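Local coordinates for protein glycosyl hydrolase family 26 (PDB 4ZXO) that hydrolyses beta-mannan chains such as galactomannan, acting as a family 26 glycoside hydrolase of the gut bacterium Bacteroides ovatus, at residues 162-167 with 172-177; 236-239 with 243-246; 250-255 with 291-296. All blocks are in the same frame, centred on the assembly; numbering follows the deposited sequence.

Contact 1: 162-167 with 172-177; sequences RPWHEH and FWWGKD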
ATOM      1  N   ARG A 162      -5.696   0.308   0.328  1.00  5.85           N
ATOM      2  CA  ARG A 162      -5.193   1.683   0.168  1.00  5.47           C
ATOM      3  C   ARG A 162      -5.715   2.281  -1.113  1.00  5.53           C
ATOM      4  O   ARG A 162      -4.930   2.522  -2.055  1.00  6.83           O
ATOM      5  CB  ARG A 162      -3.636   1.623   0.170  1.00  7.48           C
ATOM      6  CG  ARG A 162      -2.963   2.943   0.231  1.00  6.81           C
ATOM      7  CD  ARG A 162      -1.455   2.748   0.366  1.00  8.24           C
ATOM      8  NE  ARG A 162      -0.870   2.081  -0.788  1.00  8.25           N
ATOM      9  CZ  ARG A 162      -0.312   2.732  -1.835  1.00  8.06           C
ATOM     10  NH1 ARG A 162      -0.371   4.076  -1.916  1.00  8.61           N
ATOM     11  NH2 ARG A 162       0.229   2.041  -2.847  1.00  9.27           N
ATOM     12  N   PRO A 163      -7.016   2.535  -1.204  1.00  6.11           N
ATOM     13  CA  PRO A 163      -7.588   3.085  -2.432  1.00  6.26           C
ATOM     14  C   PRO A 163      -7.371   4.616  -2.468  1.00  6.84           C
ATOM     15  O   PRO A 163      -6.994   5.201  -1.447  1.00  7.25           O
ATOM     16  CB  PRO A 163      -9.087   2.761  -2.285  1.00  6.75           C
ATOM     17  CG  PRO A 163      -9.302   2.902  -0.781  1.00  6.70           C
ATOM     18  CD  PRO A 163      -8.063   2.215  -0.207  1.00  6.49           C
ATOM     19  N   TRP A 164      -7.642   5.243  -3.604  1.00  6.23           N
ATOM     20  CA  TRP A 164      -7.733   6.721  -3.670  1.00  5.38           C
ATOM     21  C   TRP A 164      -6.433   7.377  -3.231  1.00  5.75           C
ATOM     22  O   TRP A 164      -6.411   8.416  -2.551  1.00  7.27           O
ATOM     23  CB  TRP A 164      -8.889   7.257  -2.795  1.00  5.95           C
ATOM     24  CG  TRP A 164     -10.192   6.488  -2.962  1.00  6.20           C
ATOM     25  CD1 TRP A 164     -10.923   5.876  -1.964  1.00  7.86           C
ATOM     26  CD2 TRP A 164     -10.873   6.192  -4.197  1.00  6.48           C
ATOM     27  NE1 TRP A 164     -12.012   5.235  -2.499  1.00  8.40           N
ATOM     28  CE2 TRP A 164     -12.009   5.402  -3.861  1.00  7.37           C
ATOM     29  CE3 TRP A 164     -10.615   6.490  -5.557  1.00  7.98           C
ATOM     30  CZ2 TRP A 164     -12.915   4.957  -4.824  1.00  8.06           C
ATOM     31  CZ3 TRP A 164     -11.518   6.032  -6.512  1.00  8.92           C
ATOM     32  CH2 TRP A 164     -12.631   5.257  -6.136  1.00  9.65           C
ATOM     33  N   HIS A 165      -5.330   6.768  -3.622  1.00  5.35           N
ATOM     34  CA  HIS A 165      -4.014   7.228  -3.164  1.00  5.52           C
ATOM     35  C   HIS A 165      -3.504   8.468  -3.937  1.00  5.90           C
ATOM     36  O   HIS A 165      -4.001   8.826  -5.004  1.00  5.87           O
ATOM     37  CB  HIS A 165      -3.021   6.044  -3.243  1.00  7.14           C
ATOM     38  CG  HIS A 165      -2.707   5.577  -4.625  1.00  6.99           C
ATOM     39  ND1 HIS A 165      -3.660   5.083  -5.499  1.00  6.76           N
ATOM     40  CD2 HIS A 165      -1.504   5.429  -5.244  1.00  7.34           C
ATOM     41  CE1 HIS A 165      -3.054   4.709  -6.616  1.00  6.84           C
ATOM     42  NE2 HIS A 165      -1.743   4.893  -6.476  1.00  7.22           N
ATOM     43  N   GLU A 166      -2.502   9.111  -3.376  1.00  6.35           N
ATOM     44  CA  GLU A 166      -1.795  10.199  -4.069  1.00  5.56           C
ATOM     45  C   GLU A 166      -2.782  11.267  -4.424  1.00  6.30           C
ATOM     46  O   GLU A 166      -2.712  11.912  -5.497  1.00  7.05           O
ATOM     47  CB  GLU A 166      -1.013   9.685  -5.298  1.00  6.52           C
ATOM     48  CG  GLU A 166       0.163   8.846  -4.803  1.00  7.59           C
ATOM     49  CD  GLU A 166       0.940   8.097  -5.828  1.00  8.20           C
ATOM     50  OE1 GLU A 166       0.807   8.392  -7.012  1.00  9.37           O
ATOM     51  OE2 GLU A 166       1.742   7.195  -5.421  1.00  8.86           O
ATOM     52  N   HIS A 167      -3.692  11.547  -3.477  1.00  6.75           N
ATOM     53  CA  HIS A 167      -4.811  12.422  -3.829  1.00  6.92           C
ATOM     54  C   HIS A 167      -4.484  13.903  -3.778  1.00  7.22           C
ATOM     55  O   HIS A 167      -5.327  14.737  -4.185  1.00  8.61           O
ATOM     56  CB  HIS A 167      -5.991  12.142  -2.904  1.00  7.83           C
ATOM     57  CG  HIS A 167      -5.744  12.574  -1.511  1.00  9.12           C
ATOM     58  ND1 HIS A 167      -5.084  11.775  -0.588  1.00  9.26           N
ATOM     59  CD2 HIS A 167      -6.049  13.736  -0.880  1.00 10.22           C
ATOM     60  CE1 HIS A 167      -4.995  12.442   0.549  1.00 10.82           C
ATOM     61  NE2 HIS A 167      -5.560  13.635   0.394  1.00 11.77           N
ATOM     62  N   PHE A 172      -4.375  11.354 -11.045  1.00  6.69           N
ATOM     63  CA  PHE A 172      -5.467  10.383 -11.073  1.00  6.73           C
ATOM     64  C   PHE A 172      -6.809  11.106 -11.114  1.00  7.52           C
ATOM     65  O   PHE A 172      -6.904  12.278 -10.701  1.00  8.37           O
ATOM     66  CB  PHE A 172      -5.438   9.495  -9.798  1.00  6.53           C
ATOM     67  CG  PHE A 172      -4.215   8.631  -9.691  1.00  6.66           C
ATOM     68  CD1 PHE A 172      -3.779   7.895 -10.794  1.00  7.62           C
ATOM     69  CD2 PHE A 172      -3.529   8.518  -8.489  1.00  6.94           C
ATOM     70  CE1 PHE A 172      -2.697   7.041 -10.678  1.00  8.75           C
ATOM     71  CE2 PHE A 172      -2.439   7.696  -8.371  1.00  7.16           C
ATOM     72  CZ  PHE A 172      -2.020   6.943  -9.453  1.00  8.86           C
ATOM     73  N   TRP A 173      -7.859  10.409 -11.562  1.00  7.47           N
ATOM     74  CA  TRP A 173      -9.125  11.113 -11.745  1.00  7.90           C
ATOM     75  C   TRP A 173      -9.815  11.512 -10.435  1.00  7.61           C
ATOM     76  O   TRP A 173     -10.761  12.301 -10.448  1.00  8.79           O
ATOM     77  CB  TRP A 173     -10.097  10.259 -12.619  1.00  7.83           C
ATOM     78  CG  TRP A 173     -10.458   8.900 -12.152  1.00  7.74           C
ATOM     79  CD1 TRP A 173      -9.937   7.692 -12.604  1.00  7.95           C
ATOM     80  CD2 TRP A 173     -11.478   8.563 -11.198  1.00  8.32           C
ATOM     81  NE1 TRP A 173     -10.557   6.649 -11.960  1.00  8.29           N
ATOM     82  CE2 TRP A 173     -11.506   7.150 -11.096  1.00  8.33           C
ATOM     83  CE3 TRP A 173     -12.369   9.325 -10.401  1.00  8.90           C
ATOM     84  CZ2 TRP A 173     -12.420   6.468 -10.260  1.00  8.33           C
ATOM     85  CZ3 TRP A 173     -13.273   8.644  -9.550  1.00  8.63           C
ATOM     86  CH2 TRP A 173     -13.287   7.221  -9.484  1.00  7.78           C
ATOM     87  N   TRP A 174      -9.304  11.005  -9.298  1.00  7.17           N
ATOM     88  CA  TRP A 174      -9.749  11.404  -7.949  1.00  7.10           C
ATOM     89  C   TRP A 174      -8.792  12.408  -7.305  1.00  7.41           C
ATOM     90  O   TRP A 174      -8.897  12.657  -6.114  1.00  7.89           O
ATOM     91  CB  TRP A 174      -9.870  10.188  -7.046  1.00  7.84           C
ATOM     92  CG  TRP A 174      -8.581   9.386  -6.914  1.00  7.00           C
ATOM     93  CD1 TRP A 174      -7.539   9.643  -6.052  1.00  7.12           C
ATOM     94  CD2 TRP A 174      -8.197   8.238  -7.670  1.00  6.51           C
ATOM     95  NE1 TRP A 174      -6.533   8.715  -6.216  1.00  6.37           N
ATOM     96  CE2 TRP A 174      -6.905   7.839  -7.211  1.00  6.43           C
ATOM     97  CE3 TRP A 174      -8.804   7.526  -8.713  1.00  6.09           C
ATOM     98  CZ2 TRP A 174      -6.251   6.709  -7.702  1.00  7.41           C
ATOM     99  CZ3 TRP A 174      -8.121   6.445  -9.288  1.00  6.96           C
ATOM    100  CH2 TRP A 174      -6.853   6.040  -8.752  1.00  7.93           C
ATOM    101  N   GLY A 175      -7.870  12.957  -8.092  1.00  7.89           N
ATOM    102  CA  GLY A 175      -6.859  13.847  -7.545  1.00  8.04           C
ATOM    103  C   GLY A 175      -7.317  15.288  -7.252  1.00  8.46           C
ATOM    104  O   GLY A 175      -8.502  15.657  -7.463  1.00  7.94           O
ATOM    105  N   LYS A 176      -6.368  16.102  -6.809  1.00  8.71           N
ATOM    106  CA  LYS A 176      -6.703  17.384  -6.140  1.00  9.21           C
ATOM    107  C   LYS A 176      -7.506  18.347  -7.035  1.00 10.92           C
ATOM    108  O   LYS A 176      -8.518  18.958  -6.594  1.00 11.29           O
ATOM    109  CB  LYS A 176      -5.399  18.037  -5.658  1.00 11.94           C
ATOM    110  CG  LYS A 176      -5.575  19.327  -4.948  1.00 16.23           C
ATOM    111  CD  LYS A 176      -6.219  19.131  -3.664  1.00 19.51           C
ATOM    112  CE  LYS A 176      -5.940  20.376  -2.700  1.00 22.55           C
ATOM    113  NZ  LYS A 176      -6.362  21.719  -3.250  1.00 24.79           N
ATOM    114  N   ASP A 177      -7.067  18.469  -8.290  1.00 11.52           N
ATOM    115  CA  ASP A 177      -7.711  19.404  -9.223  1.00 12.08           C
ATOM    116  C   ASP A 177      -8.978  18.825  -9.854  1.00 12.30           C
ATOM    117  O   ASP A 177      -9.616  19.499 -10.668  1.00 15.55           O
ATOM    118  CB  ASP A 177      -6.749  19.818 -10.321  1.00 13.33           C
ATOM    119  CG  ASP A 177      -5.653  20.701  -9.830  1.00 16.66           C
ATOM    120  OD1 ASP A 177      -5.681  21.150  -8.655  1.00 17.44           O
ATOM    121  OD2 ASP A 177      -4.718  20.978 -10.623  1.00 19.35           O
TER
HETATM  122  O   HOH W   1      -3.148  12.129  -8.366  1.00  9.50           O
HETATM  123  O   HOH W   2      -8.158  14.623  -4.164  1.00  9.00           O
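The carbonyl oxygen of H165 receives the indole N-H of W174: NE1 lies 2.8 Å from O, and the bond is nearly straight, 169° at the hydrogen. The acceptor sits close to the indole plane, while the donor is tilted somewhat from the carbonyl plane. W174 gets there from a type I turn, F172 to G175, with its CG between its own backbone N and carbonyl carbon (chi1 57°), which swings the ring back toward the 162-167 segment.

The ring is then held from both faces. F172 CB sits over the centre of one face, 3.4 Å above the W174 plane, and on the other W164 brings its edge, CE3 lying 3.7 Å from W174 CD2. This W164-W174 pair is T-shaped, with planes at 79°. CA of W164 adds a CH-pi contact over the five-membered ring of W174. W164 also turns an edge to W173 in an offset edge-to-face pair, with CZ3 3.7 Å from W173 CH2. Beside them the H165 ring takes F172 CE2 over one face, 3.5 Å from NE2, the two rings meeting obliquely. Two waters close the seam: one gives a hydrogen to E166 O and accepts from F172 N, and the other donates to both H167 O and W174 O.

Around the cluster, W164 NE1 bonds T191 of helix 181-197, W173 NE1 bonds V104 O, and H165 meets H103 edge-to-face. The loop follows strand 159-162, at the C-terminal ends of the barrel strands, where TIM-barrel glycoside hydrolases such as family 26 carry their active site. Interlocked aromatic rings thus shape this loop without regular secondary structure, while directed N-H and water bonds satisfy polar groups buried among them.

Contact 2: 236-239 with 243-246; sequences VYQF and QYIK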
ATOM      1  N   VAL A 236       6.358   8.662  -1.512  1.00  7.98           N
ATOM      2  CA  VAL A 236       7.410   9.617  -1.845  1.00  8.50           C
ATOM      3  C   VAL A 236       8.545   8.858  -2.506  1.00  9.16           C
ATOM      4  O   VAL A 236       9.112   7.950  -1.879  1.00  9.08           O
ATOM      5  CB  VAL A 236       7.971  10.379  -0.575  1.00  8.93           C
ATOM      6  CG1 VAL A 236       9.048  11.378  -0.999  1.00  9.73           C
ATOM      7  CG2 VAL A 236       6.840  11.028   0.252  1.00 11.52           C
ATOM      8  N   TYR A 237       8.839   9.197  -3.772  1.00  9.57           N
ATOM      9  CA  TYR A 237       9.934   8.550  -4.520  1.00 10.08           C
ATOM     10  C   TYR A 237      11.160   9.451  -4.631  1.00 11.17           C
ATOM     11  O   TYR A 237      11.054  10.676  -4.551  1.00 12.57           O
ATOM     12  CB  TYR A 237       9.461   8.168  -5.939  1.00 10.89           C
ATOM     13  CG  TYR A 237       8.553   6.954  -5.931  1.00 11.79           C
ATOM     14  CD1 TYR A 237       9.048   5.661  -6.183  1.00 11.74           C
ATOM     15  CD2 TYR A 237       7.209   7.103  -5.667  1.00 12.35           C
ATOM     16  CE1 TYR A 237       8.212   4.560  -6.172  1.00 12.16           C
ATOM     17  CE2 TYR A 237       6.358   5.997  -5.635  1.00 12.52           C
ATOM     18  CZ  TYR A 237       6.863   4.732  -5.874  1.00 12.69           C
ATOM     19  OH  TYR A 237       6.009   3.648  -5.851  1.00 12.77           O
ATOM     20  N   GLN A 238      12.327   8.844  -4.812  1.00 10.85           N
ATOM     21  CA  GLN A 238      13.503   9.648  -5.048  1.00 11.15           C
ATOM     22  C   GLN A 238      13.672  10.021  -6.534  1.00 11.98           C
ATOM     23  O   GLN A 238      13.757   9.159  -7.424  1.00 12.57           O
ATOM     24  CB  GLN A 238      14.771   8.944  -4.584  1.00 10.42           C
ATOM     25  CG  GLN A 238      16.010   9.809  -4.939  1.00 10.50           C
ATOM     26  CD  GLN A 238      17.292   9.279  -4.313  1.00 11.10           C
ATOM     27  OE1 GLN A 238      17.300   8.846  -3.145  1.00 12.41           O
ATOM     28  NE2 GLN A 238      18.393   9.328  -5.073  1.00 13.81           N
ATOM     29  N   PHE A 239      13.756  11.322  -6.788  1.00 12.81           N
ATOM     30  CA  PHE A 239      14.074  11.806  -8.118  1.00 16.34           C
ATOM     31  C   PHE A 239      15.436  12.440  -8.114  1.00 16.99           C
ATOM     32  O   PHE A 239      16.208  12.265  -9.068  1.00 18.14           O
ATOM     33  CB  PHE A 239      12.993  12.793  -8.629  1.00 18.03           C
ATOM     34  CG  PHE A 239      11.698  12.131  -8.806  1.00 20.33           C
ATOM     35  CD1 PHE A 239      11.533  11.241  -9.857  1.00 22.27           C
ATOM     36  CD2 PHE A 239      10.683  12.288  -7.889  1.00 22.29           C
ATOM     37  CE1 PHE A 239      10.317  10.534 -10.019  1.00 22.81           C
ATOM     38  CE2 PHE A 239       9.457  11.614  -8.062  1.00 22.94           C
ATOM     39  CZ  PHE A 239       9.290  10.720  -9.101  1.00 22.88           C
ATOM     40  N   GLN A 243      16.806  16.350  -2.496  1.00 15.38           N
ATOM     41  CA  GLN A 243      15.412  16.731  -2.409  1.00 17.27           C
ATOM     42  C   GLN A 243      14.630  15.599  -1.736  1.00 14.99           C
ATOM     43  O   GLN A 243      13.735  15.824  -0.910  1.00 14.44           O
ATOM     44  CB  GLN A 243      14.838  17.018  -3.802  1.00 23.03           C
ATOM     45  CG  GLN A 243      13.563  17.841  -3.752  1.00 28.84           C
ATOM     46  CD  GLN A 243      13.781  19.250  -3.176  1.00 33.55           C
ATOM     47  OE1 GLN A 243      14.886  19.806  -3.241  1.00 35.38           O
ATOM     48  NE2 GLN A 243      12.730  19.813  -2.582  1.00 35.44           N
ATOM     49  N   TYR A 244      14.938  14.364  -2.121  1.00 12.43           N
ATOM     50  CA  TYR A 244      14.276  13.205  -1.509  1.00 11.57           C
ATOM     51  C   TYR A 244      14.488  13.173   0.002  1.00 11.63           C
ATOM     52  O   TYR A 244      13.556  12.912   0.760  1.00 11.80           O
ATOM     53  CB  TYR A 244      14.803  11.928  -2.138  1.00 10.48           C
ATOM     54  CG  TYR A 244      14.291  10.628  -1.548  1.00  9.45           C
ATOM     55  CD1 TYR A 244      12.963  10.203  -1.703  1.00  9.27           C
ATOM     56  CD2 TYR A 244      15.154   9.786  -0.864  1.00  9.34           C
ATOM     57  CE1 TYR A 244      12.538   8.987  -1.186  1.00  9.59           C
ATOM     58  CE2 TYR A 244      14.737   8.555  -0.327  1.00  9.64           C
ATOM     59  CZ  TYR A 244      13.435   8.158  -0.527  1.00  8.95           C
ATOM     60  OH  TYR A 244      13.008   6.942  -0.036  1.00 10.01           O
ATOM     61  N   ILE A 245      15.728  13.398   0.443  1.00 11.77           N
ATOM     62  CA  ILE A 245      16.008  13.371   1.874  1.00 13.00           C
ATOM     63  C   ILE A 245      15.194  14.461   2.571  1.00 13.12           C
ATOM     64  O   ILE A 245      14.582  14.193   3.584  1.00 13.28           O
ATOM     65  CB  ILE A 245      17.534  13.515   2.142  1.00 14.09           C
ATOM     66  CG1 ILE A 245      18.205  12.201   1.738  1.00 14.93           C
ATOM     67  CG2 ILE A 245      17.811  13.719   3.620  1.00 14.88           C
ATOM     68  CD1 ILE A 245      19.697  12.307   1.621  1.00 17.18           C
ATOM     69  N   LYS A 246      15.152  15.660   1.996  1.00 13.38           N
ATOM     70  CA  LYS A 246      14.365  16.757   2.572  1.00 13.97           C
ATOM     71  C   LYS A 246      12.861  16.396   2.594  1.00 13.12           C
ATOM     72  O   LYS A 246      12.177  16.536   3.602  1.00 13.80           O
ATOM     73  CB  LYS A 246      14.596  18.072   1.775  1.00 16.20           C
ATOM     74  CG  LYS A 246      13.681  19.237   2.149  1.00 20.45           C
ATOM     75  CD  LYS A 246      14.184  20.608   1.599  1.00 25.32           C
ATOM     76  CE  LYS A 246      13.256  21.809   2.048  1.00 28.11           C
ATOM     77  NZ  LYS A 246      13.870  23.241   2.045  1.00 29.54           N
TER
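Q238 lays its CB over one face of the Y244 ring, a CH-pi contact with CB 3.7 Å from the ring centroid and 20° off its normal. This is a beta-to-alpha loop of the TIM barrel: the chain leaves strand 231-235, runs through 236-239 and enters helix 241-262, whose first turn sends Y244 back against the loop. The tyrosine has CG anti to its N (chi1 176°), and this directs the ring from the helix across the loop backbone. Its edge faces V236 O, which lies near the ring plane, 3.6 Å from Y244 CE1.

Both V236 O and Y244 OH are hydrogen-bonded to T271 OG1, at the end of strand 266-271, and T285 and L286 of helix 281-290 pack on the tyrosine as well. With Y244 cut back to an alanine, T271 OG1 would probably lose its phenolic partner and a gap would be likely to open under Q238 CB. The glutamine chain runs extended past the ring at about a right angle, and its amide plane is inclined 49° to the tyrosine ring. Q238 OE1 is bonded to W281 NE1 and lies 3.3 Å from Y244 CD2.

Contact 3: 250-255 with 291-296; sequences KMLTIL and EKYPLS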
ATOM      1  N   LYS A 250      10.465  15.527   5.676  1.00 10.48           N
ATOM      2  CA  LYS A 250       9.314  16.373   5.876  1.00 10.73           C
ATOM      3  C   LYS A 250       8.031  15.529   5.998  1.00 11.30           C
ATOM      4  O   LYS A 250       7.235  15.733   6.931  1.00 11.98           O
ATOM      5  CB  LYS A 250       9.168  17.349   4.716  1.00 10.82           C
ATOM      6  CG  LYS A 250       8.008  18.277   4.881  1.00 11.32           C
ATOM      7  CD  LYS A 250       7.659  18.925   3.517  1.00 10.43           C
ATOM      8  CE  LYS A 250       6.786  17.983   2.700  1.00 10.43           C
ATOM      9  NZ  LYS A 250       6.476  18.540   1.348  1.00 10.17           N
ATOM     10  N   MET A 251       7.810  14.595   5.061  1.00 10.76           N
ATOM     11  CA  MET A 251       6.566  13.830   5.149  1.00 10.25           C
ATOM     12  C   MET A 251       6.532  12.883   6.334  1.00 10.87           C
ATOM     13  O   MET A 251       5.470  12.719   6.935  1.00 11.70           O
ATOM     14  CB  MET A 251       6.346  12.995   3.871  1.00  9.81           C
ATOM     15  CG  MET A 251       6.018  13.826   2.647  1.00 10.66           C
ATOM     16  SD  MET A 251       4.771  15.147   2.865  1.00 10.76           S
ATOM     17  CE  MET A 251       3.364  14.160   3.407  1.00  9.46           C
ATOM     18  N   LEU A 252       7.653  12.230   6.672  1.00 10.19           N
ATOM     19  CA  LEU A 252       7.584  11.338   7.819  1.00 10.56           C
ATOM     20  C   LEU A 252       7.432  12.115   9.136  1.00 10.50           C
ATOM     21  O   LEU A 252       6.813  11.586  10.062  1.00 10.84           O
ATOM     22  CB  LEU A 252       8.830  10.446   7.862  1.00 10.08           C
ATOM     23  CG  LEU A 252       8.932   9.582   6.590  1.00 10.47           C
ATOM     24  CD1 LEU A 252      10.115   8.581   6.743  1.00 10.20           C
ATOM     25  CD2 LEU A 252       7.600   8.867   6.272  1.00 10.89           C
ATOM     26  N   THR A 253       7.963  13.346   9.214  1.00 10.46           N
ATOM     27  CA  THR A 253       7.714  14.216  10.366  1.00 12.57           C
ATOM     28  C   THR A 253       6.207  14.529  10.452  1.00 12.30           C
ATOM     29  O   THR A 253       5.579  14.491  11.529  1.00 12.94           O
ATOM     30  CB  THR A 253       8.566  15.495  10.228  1.00 14.24           C
ATOM     31  OG1 THR A 253       9.942  15.088  10.366  1.00 14.38           O
ATOM     32  CG2 THR A 253       8.248  16.536  11.338  1.00 15.20           C
ATOM     33  N   ILE A 254       5.618  14.869   9.311  1.00 12.34           N
ATOM     34  CA  ILE A 254       4.171  15.113   9.256  1.00 12.43           C
ATOM     35  C   ILE A 254       3.382  13.879   9.688  1.00 12.08           C
ATOM     36  O   ILE A 254       2.489  13.985  10.533  1.00 12.98           O
ATOM     37  CB  ILE A 254       3.754  15.542   7.850  1.00 13.66           C
ATOM     38  CG1 ILE A 254       4.177  16.991   7.620  1.00 13.17           C
ATOM     39  CG2 ILE A 254       2.212  15.373   7.625  1.00 14.51           C
ATOM     40  CD1 ILE A 254       4.126  17.401   6.153  1.00 13.26           C
ATOM     41  N   LEU A 255       3.746  12.708   9.171  1.00 11.36           N
ATOM     42  CA  LEU A 255       3.076  11.466   9.548  1.00 11.28           C
ATOM     43  C   LEU A 255       3.192  11.187  11.031  1.00 11.62           C
ATOM     44  O   LEU A 255       2.192  10.833  11.676  1.00 11.55           O
ATOM     45  CB  LEU A 255       3.645  10.232   8.815  1.00 10.67           C
ATOM     46  CG  LEU A 255       3.322  10.070   7.355  1.00 12.35           C
ATOM     47  CD1 LEU A 255       3.718   8.706   6.886  1.00 10.03           C
ATOM     48  CD2 LEU A 255       1.865  10.308   7.076  1.00 14.73           C
ATOM     49  N   GLU A 291      14.882   5.228   9.691  1.00 12.36           N
ATOM     50  CA  GLU A 291      15.113   4.700  11.035  1.00 13.72           C
ATOM     51  C   GLU A 291      14.828   5.710  12.117  1.00 14.68           C
ATOM     52  O   GLU A 291      14.740   5.323  13.295  1.00 17.40           O
ATOM     53  CB  GLU A 291      16.538   4.182  11.183  1.00 16.08           C
ATOM     54  CG  GLU A 291      17.586   5.278  11.188  1.00 18.13           C
ATOM     55  CD  GLU A 291      19.009   4.717  11.216  1.00 21.56           C
ATOM     56  OE1 GLU A 291      19.153   3.491  11.449  1.00 22.90           O
ATOM     57  OE2 GLU A 291      19.975   5.487  11.014  1.00 23.84           O
ATOM     58  N   LYS A 292      14.643   6.971  11.736  1.00 13.78           N
ATOM     59  CA  LYS A 292      14.349   8.032  12.705  1.00 15.35           C
ATOM     60  C   LYS A 292      12.855   8.132  13.052  1.00 15.36           C
ATOM     61  O   LYS A 292      12.457   8.944  13.877  1.00 18.03           O
ATOM     62  CB  LYS A 292      14.826   9.389  12.161  1.00 15.86           C
ATOM     63  CG  LYS A 292      16.312   9.468  11.780  1.00 17.90           C
ATOM     64  CD  LYS A 292      16.732  10.864  11.523  1.00 19.61           C
ATOM     65  CE  LYS A 292      16.093  11.461  10.313  1.00 20.73           C
ATOM     66  NZ  LYS A 292      16.535  12.916  10.199  1.00 23.16           N
ATOM     67  N   TYR A 293      12.028   7.308  12.415  1.00 14.29           N
ATOM     68  CA  TYR A 293      10.578   7.471  12.530  1.00 12.91           C
ATOM     69  C   TYR A 293       9.942   6.141  12.831  1.00 11.61           C
ATOM     70  O   TYR A 293      10.417   5.116  12.367  1.00 12.82           O
ATOM     71  CB  TYR A 293       9.984   8.030  11.223  1.00 13.16           C
ATOM     72  CG  TYR A 293      10.591   9.345  10.831  1.00 12.21           C
ATOM     73  CD1 TYR A 293      10.125  10.555  11.403  1.00 12.21           C
ATOM     74  CD2 TYR A 293      11.642   9.408   9.914  1.00 12.21           C
ATOM     75  CE1 TYR A 293      10.679  11.741  11.054  1.00 12.57           C
ATOM     76  CE2 TYR A 293      12.218  10.612   9.609  1.00 12.33           C
ATOM     77  CZ  TYR A 293      11.720  11.767  10.132  1.00 12.02           C
ATOM     78  OH  TYR A 293      12.290  12.995   9.811  1.00 13.67           O
ATOM     79  N   PRO A 294       8.825   6.164  13.569  1.00 11.96           N
ATOM     80  CA  PRO A 294       8.175   4.911  14.016  1.00 11.21           C
ATOM     81  C   PRO A 294       7.317   4.269  12.945  1.00 10.64           C
ATOM     82  O   PRO A 294       6.133   4.032  13.138  1.00 12.15           O
ATOM     83  CB  PRO A 294       7.326   5.352  15.214  1.00 12.74           C
ATOM     84  CG  PRO A 294       6.991   6.860  14.873  1.00 13.55           C
ATOM     85  CD  PRO A 294       8.195   7.387  14.126  1.00 12.62           C
ATOM     86  N   LEU A 295       7.914   3.996  11.804  1.00 10.15           N
ATOM     87  CA  LEU A 295       7.140   3.448  10.707  1.00  9.46           C
ATOM     88  C   LEU A 295       6.742   2.011  10.980  1.00  9.93           C
ATOM     89  O   LEU A 295       7.574   1.188  11.434  1.00 10.50           O
ATOM     90  CB  LEU A 295       7.945   3.436   9.409  1.00 10.54           C
ATOM     91  CG  LEU A 295       8.427   4.803   8.950  1.00 11.55           C
ATOM     92  CD1 LEU A 295       9.089   4.614   7.572  1.00 12.30           C
ATOM     93  CD2 LEU A 295       7.295   5.763   8.804  1.00 14.51           C
ATOM     94  N   SER A 296       5.505   1.650  10.618  1.00  8.52           N
ATOM     95  CA  SER A 296       5.106   0.245  10.715  0.50  8.31           C
ATOM     96  C   SER A 296       5.627  -0.569   9.553  1.00  9.12           C
ATOM     97  O   SER A 296       5.888  -1.769   9.709  1.00 10.03           O
ATOM     98  CB  SER A 296       3.598   0.091  10.763  0.50  7.27           C
ATOM     99  OG  SER A 296       3.083   0.765  11.882  0.50  6.18           O
TER
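In the helical layer around this TIM barrel, the middle of helix 241-262 meets the short loop that leads into strand 295-300. L252 supplies the apolar centre. L252 CB stands almost directly over the Y293 ring, 3.5 Å from the centroid and only 7° off the normal, a CH-pi contact. One branch of the leucine, L252 CD1, reaches Y293 CD2 at 3.6 Å, while the other, L252 CD2, turns to L295 CD2 at 4.0 Å. With CG anti to the carbonyl carbon (chi1 -61°), the two methyl branches are spread between the tyrosine and the start of the strand, and L252 bridges them.

At the more exposed end, T253 OG1 comes to the edge of the tyrosine ring, 3.2 Å from Y293 OH. That phenol is bonded to N249 OD1, and T253 OG1 to N249 O, one helical turn earlier. An inverse gamma turn centred on P294, with a weak bond from L295 N to Y293 O, takes the chain from the tyrosine to the strand. Inward, L252 rests on T234 of strand 231-235 and L295 on I266 and L268 of strand 266-271, which places the contact between helix 241-262 and three neighbouring barrel strands.

The three contacts follow one another along the chain without overlap, all in a single TIM barrel. Contact 1 belongs to the loop after strand 159-162; its centre is about 20 Å from that of contact 2 and 22 Å from that of contact 3, and it touches neither. Contacts 2 and 3, centres about 14 Å apart, share helix 241-262 and meet where V236 CG2 lies 3.8 Å from M251 CG. R162 of contact 1 forms salt bridges to D235 and E270, linking the end of strand 159-162 to the C-terminal ends of strands 231-235 and 266-271, next to contact 2. Contact 1 thus shapes a loop probably near the active-site cleft, while the other two hold one helix against the barrel.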